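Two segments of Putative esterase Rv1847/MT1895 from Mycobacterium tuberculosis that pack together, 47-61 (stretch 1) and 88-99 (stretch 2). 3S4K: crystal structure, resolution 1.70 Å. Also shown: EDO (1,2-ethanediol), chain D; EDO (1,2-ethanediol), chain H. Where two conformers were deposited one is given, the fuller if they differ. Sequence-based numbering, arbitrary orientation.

Stretch 1, residues 47-61: LLQLTGVVHGGVYCA
Stretch 2 (88-99) NNNTDFVRSISS

The contact joins a loop that runs into a helix, 47-61, to a strand, 88-93, with the loop that follows it. The helix and the strand run at 131° between their N-to-C directions, their axes 9.0 Å apart at closest. The nearest CA pairs run in opposite sequence order: CA of Cys 60 lies 6.2 Å from CA of Thr 91, CA of Gly 56 lies 7.1 Å from CA of Phe 93, and CA of Val 53 comes within 4.5 Å of CA of Ser 98.

Three hydrogen bonds tie the stretches, each ending on a backbone carbonyl. Val 54 N donates to Ile 97 O at 3.0 Å, both residues being extended (phi/psi -60/132 and -127/166); the same oxygen takes a CA-H contact from Val 53 CA at 3.3 Å. Ser 98, chi1 m, donates OG to Gly 52 O at 2.6 Å. At the far end Asn 89, chi1 t, sends ND2 to Cys 60 O at 3.1 Å, while its OD1 accepts from Thr 91 OG1 at 2.8 Å, so one amide serves helix and strand together.

Bonds within stretch 1 also hold the loop's shape. Gln 49 to Gly 52 form a type I turn, closed by Gly 52 N to Gln 49 O at 3.0 Å, and Gln 49 (p, p) folds back so that OE1 accepts from Thr 51 N at 2.9 Å and Val 53 N at 3.1 Å. Gly 52 sits at 85/19, where a CB would jam against the preceding carbonyl. His 55, chi1 t, caps the helix: its ND1 accepts from Gly 57 N at 2.9 Å.

Packing around Phe 93 (m, chi2 -61°) combines apolar contacts with a close approach to a carbonyl. Its CA-to-CB bond points sideways, but the ring reaches the helix, with CE1 3.3 Å from Gly 56 O. A CB on Gly 56 would stand 2.9 Å from Phe 93 CZ, so glycine makes room for the ring. Cys 60 (m) places SG at the ring edge, 3.8 Å from Phe 93 CZ, and 4.0 Å from Thr 91 CB. Tyr 59 (m) approaches obliquely, CD2 to Phe 93 CD1 at 4.3 Å. Val 54 (t) meets Ile 97 (p, t), CG2 to CG1 at 4.0 Å.

A water bridges the stretches: its O accepts from Ile 97 N at 2.9 Å, donates to Arg 95 O at 2.8 Å and is hydrogen-bonded to Tyr 59 OH at 2.7 Å, linking helix side chain to loop backbone.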

# COMPACT_ATOMS: atom_id res chain seq x y z
N LEU A 47 -0.72 -13.72 2.33
CA LEU A 47 -0.96 -12.29 2.56
C LEU A 47 -0.37 -11.78 3.88
O LEU A 47 -0.56 -10.62 4.27
CB LEU A 47 -2.47 -11.98 2.47
CG LEU A 47 -3.12 -12.30 1.11
CD1 LEU A 47 -4.59 -11.89 1.11
CD2 LEU A 47 -2.38 -11.65 -0.08
N LEU A 48 0.33 -12.66 4.57
CA LEU A 48 0.84 -12.39 5.89
C LEU A 48 2.29 -11.91 5.81
O LEU A 48 3.00 -12.09 4.81
CB LEU A 48 0.74 -13.65 6.76
CG LEU A 48 -0.66 -14.27 6.95
CD1 LEU A 48 -0.57 -15.46 7.90
CD2 LEU A 48 -1.65 -13.24 7.49
N GLN A 49 2.73 -11.29 6.89
CA GLN A 49 4.12 -10.90 7.00
C GLN A 49 4.80 -11.82 8.00
O GLN A 49 4.27 -12.89 8.35
CB GLN A 49 4.26 -9.39 7.32
CG GLN A 49 3.32 -8.82 8.33
CD GLN A 49 3.58 -9.32 9.73
OE1 GLN A 49 3.36 -10.49 10.04
NE2 GLN A 49 4.06 -8.42 10.59
N LEU A 50 5.98 -11.37 8.45
CA LEU A 50 6.95 -12.18 9.17
C LEU A 50 6.34 -12.84 10.39
O LEU A 50 6.63 -14.00 10.71
CB LEU A 50 8.11 -11.28 9.61
N THR A 51 5.49 -12.10 11.07
CA THR A 51 5.00 -12.47 12.36
C THR A 51 3.60 -13.04 12.32
O THR A 51 2.96 -13.22 13.36
CB THR A 51 5.04 -11.24 13.26
OG1 THR A 51 4.35 -10.16 12.61
CG2 THR A 51 6.49 -10.85 13.52
N GLY A 52 3.12 -13.35 11.11
CA GLY A 52 1.89 -14.08 10.97
C GLY A 52 0.63 -13.26 11.02
O GLY A 52 -0.43 -13.81 11.24
N VAL A 53 0.75 -11.94 10.80
CA VAL A 53 -0.41 -11.07 10.66
C VAL A 53 -0.42 -10.44 9.26
O VAL A 53 0.57 -10.51 8.56
CB VAL A 53 -0.47 -9.97 11.77
CG1 VAL A 53 -0.61 -10.62 13.15
CG2 VAL A 53 0.74 -9.08 11.72
N VAL A 54 -1.54 -9.85 8.86
CA VAL A 54 -1.68 -9.34 7.50
C VAL A 54 -0.60 -8.28 7.23
O VAL A 54 -0.38 -7.37 8.05
CB VAL A 54 -3.08 -8.71 7.28
CG1 VAL A 54 -3.19 -8.06 5.88
CG2 VAL A 54 -4.20 -9.76 7.52
N HIS A 55 0.09 -8.40 6.09
CA HIS A 55 1.05 -7.39 5.61
C HIS A 55 0.31 -6.08 5.35
O HIS A 55 -0.71 -6.06 4.65
CB HIS A 55 1.69 -7.91 4.34
CG HIS A 55 2.88 -7.12 3.86
ND1 HIS A 55 2.79 -5.82 3.43
CD2 HIS A 55 4.17 -7.49 3.68
CE1 HIS A 55 3.98 -5.41 3.02
NE2 HIS A 55 4.83 -6.41 3.16
N GLY A 56 0.77 -5.00 5.96
CA GLY A 56 0.10 -3.71 5.80
C GLY A 56 -0.13 -3.30 4.35
O GLY A 56 -1.14 -2.65 4.00
N GLY A 57 0.83 -3.65 3.51
CA GLY A 57 0.72 -3.47 2.06
C GLY A 57 -0.55 -4.00 1.44
O GLY A 57 -1.02 -3.46 0.44
N VAL A 58 -1.09 -5.09 1.99
CA VAL A 58 -2.35 -5.67 1.50
C VAL A 58 -3.50 -4.69 1.66
O VAL A 58 -4.26 -4.44 0.72
CB VAL A 58 -2.66 -6.98 2.25
CG1 VAL A 58 -4.10 -7.50 2.00
CG2 VAL A 58 -1.62 -8.04 1.91
N TYR A 59 -3.58 -4.10 2.85
CA TYR A 59 -4.58 -3.07 3.13
C TYR A 59 -4.35 -1.82 2.28
O TYR A 59 -5.31 -1.28 1.72
CB TYR A 59 -4.59 -2.67 4.60
CG TYR A 59 -4.98 -3.79 5.54
CD1 TYR A 59 -6.10 -4.57 5.31
CD2 TYR A 59 -4.26 -4.03 6.70
CE1 TYR A 59 -6.46 -5.60 6.17
CE2 TYR A 59 -4.61 -5.05 7.58
CZ TYR A 59 -5.70 -5.82 7.32
OH TYR A 59 -6.05 -6.82 8.20
N CYS A 60 -3.12 -1.33 2.22
CA CYS A 60 -2.81 -0.25 1.27
C CYS A 60 -3.34 -0.52 -0.13
O CYS A 60 -3.94 0.34 -0.75
CB CYS A 60 -1.32 -0.04 1.21
SG CYS A 60 -0.59 0.57 2.73
N ALA A 61 -3.13 -1.73 -0.62
CA ALA A 61 -3.52 -2.09 -1.97
C ALA A 61 -5.03 -2.17 -2.15
O ALA A 61 -5.60 -1.70 -3.15
CB ALA A 61 -2.85 -3.44 -2.36
N ASN A 88 -1.73 10.04 -4.18
CA ASN A 88 -1.33 9.83 -2.79
C ASN A 88 -2.23 8.81 -2.14
O ASN A 88 -3.43 8.81 -2.38
CB ASN A 88 -1.31 11.14 -2.01
CG ASN A 88 -0.97 10.96 -0.52
OD1 ASN A 88 -1.86 10.79 0.31
ND2 ASN A 88 0.32 10.96 -0.21
N ASN A 89 -1.64 7.94 -1.33
CA ASN A 89 -2.37 6.92 -0.56
C ASN A 89 -1.84 6.98 0.87
O ASN A 89 -0.62 6.74 1.10
CB ASN A 89 -2.19 5.51 -1.16
CG ASN A 89 -2.85 4.39 -0.32
OD1 ASN A 89 -2.72 4.32 0.92
ND2 ASN A 89 -3.48 3.43 -1.03
N ASN A 90 -2.72 7.31 1.81
CA ASN A 90 -2.34 7.53 3.20
C ASN A 90 -3.21 6.64 4.05
O ASN A 90 -4.40 6.93 4.22
CB ASN A 90 -2.50 9.00 3.58
CG ASN A 90 -1.86 9.32 4.92
OD1 ASN A 90 -1.85 8.50 5.80
ND2 ASN A 90 -1.30 10.52 5.05
N THR A 91 -2.60 5.55 4.54
CA THR A 91 -3.31 4.48 5.22
C THR A 91 -2.85 4.37 6.66
O THR A 91 -1.64 4.36 6.94
CB THR A 91 -3.05 3.12 4.54
OG1 THR A 91 -3.63 3.16 3.25
CG2 THR A 91 -3.69 2.03 5.37
N ASP A 92 -3.82 4.28 7.56
CA ASP A 92 -3.55 4.06 8.98
C ASP A 92 -3.92 2.62 9.27
O ASP A 92 -4.97 2.13 8.85
CB ASP A 92 -4.38 5.01 9.85
CG ASP A 92 -3.99 6.44 9.67
OD1 ASP A 92 -2.84 6.82 10.08
OD2 ASP A 92 -4.80 7.20 9.12
N PHE A 93 -3.01 1.94 9.97
CA PHE A 93 -3.20 0.58 10.39
C PHE A 93 -3.71 0.59 11.83
O PHE A 93 -3.12 1.24 12.69
CB PHE A 93 -1.88 -0.17 10.31
CG PHE A 93 -1.23 -0.08 8.96
CD1 PHE A 93 -1.86 -0.59 7.82
CD2 PHE A 93 0.01 0.53 8.81
CE1 PHE A 93 -1.27 -0.53 6.58
CE2 PHE A 93 0.61 0.59 7.56
CZ PHE A 93 -0.04 0.07 6.44
N VAL A 94 -4.77 -0.16 12.09
CA VAL A 94 -5.46 -0.09 13.35
C VAL A 94 -5.36 -1.36 14.19
O VAL A 94 -5.13 -1.26 15.38
CB VAL A 94 -6.96 0.30 13.12
CG1 VAL A 94 -7.70 0.46 14.45
CG2 VAL A 94 -7.05 1.59 12.32
N ARG A 95 -5.51 -2.53 13.57
CA ARG A 95 -5.59 -3.80 14.30
C ARG A 95 -5.00 -4.92 13.47
O ARG A 95 -5.21 -4.98 12.26
CB ARG A 95 -7.05 -4.15 14.65
CG ARG A 95 -7.21 -5.41 15.52
CD ARG A 95 -8.65 -5.65 15.96
NE ARG A 95 -9.09 -4.71 16.99
CZ ARG A 95 -8.73 -4.80 18.27
NH1 ARG A 95 -7.93 -5.77 18.67
NH2 ARG A 95 -9.18 -3.90 19.14
N SER A 96 -4.25 -5.79 14.14
CA SER A 96 -3.59 -6.94 13.54
C SER A 96 -4.44 -8.21 13.64
O SER A 96 -4.81 -8.65 14.74
CB SER A 96 -2.23 -7.20 14.22
OG SER A 96 -1.33 -6.13 13.99
N ILE A 97 -4.74 -8.80 12.49
CA ILE A 97 -5.45 -10.08 12.41
C ILE A 97 -4.64 -11.05 11.53
O ILE A 97 -3.72 -10.63 10.84
CB ILE A 97 -6.89 -9.92 11.87
CG1 ILE A 97 -6.89 -9.44 10.41
CG2 ILE A 97 -7.68 -8.95 12.77
CD1 ILE A 97 -8.30 -9.45 9.71
N SER A 98 -4.99 -12.34 11.59
CA SER A 98 -4.25 -13.41 10.93
C SER A 98 -5.07 -14.28 9.97
O SER A 98 -4.49 -15.13 9.27
CB SER A 98 -3.64 -14.32 11.99
OG SER A 98 -2.57 -13.67 12.62
N SER A 99 -6.39 -14.11 9.99
CA SER A 99 -7.29 -14.93 9.18
C SER A 99 -8.68 -14.31 9.08
O SER A 99 -8.98 -13.30 9.74
CB SER A 99 -7.40 -16.34 9.78
OG SER A 99 -8.14 -16.32 10.99
C1 EDO D . -4.32 3.60 14.67
O1 EDO D . -3.56 3.81 13.48
C2 EDO D . -3.46 2.90 15.72
O2 EDO D . -2.37 3.75 16.13
C1 EDO H . 1.01 -3.04 10.36
O1 EDO H . 2.34 -3.57 10.54
C2 EDO H . -0.04 -4.14 10.39
O2 EDO H . -0.14 -4.77 11.68
O HOH W 1 -4.45 -6.83 10.35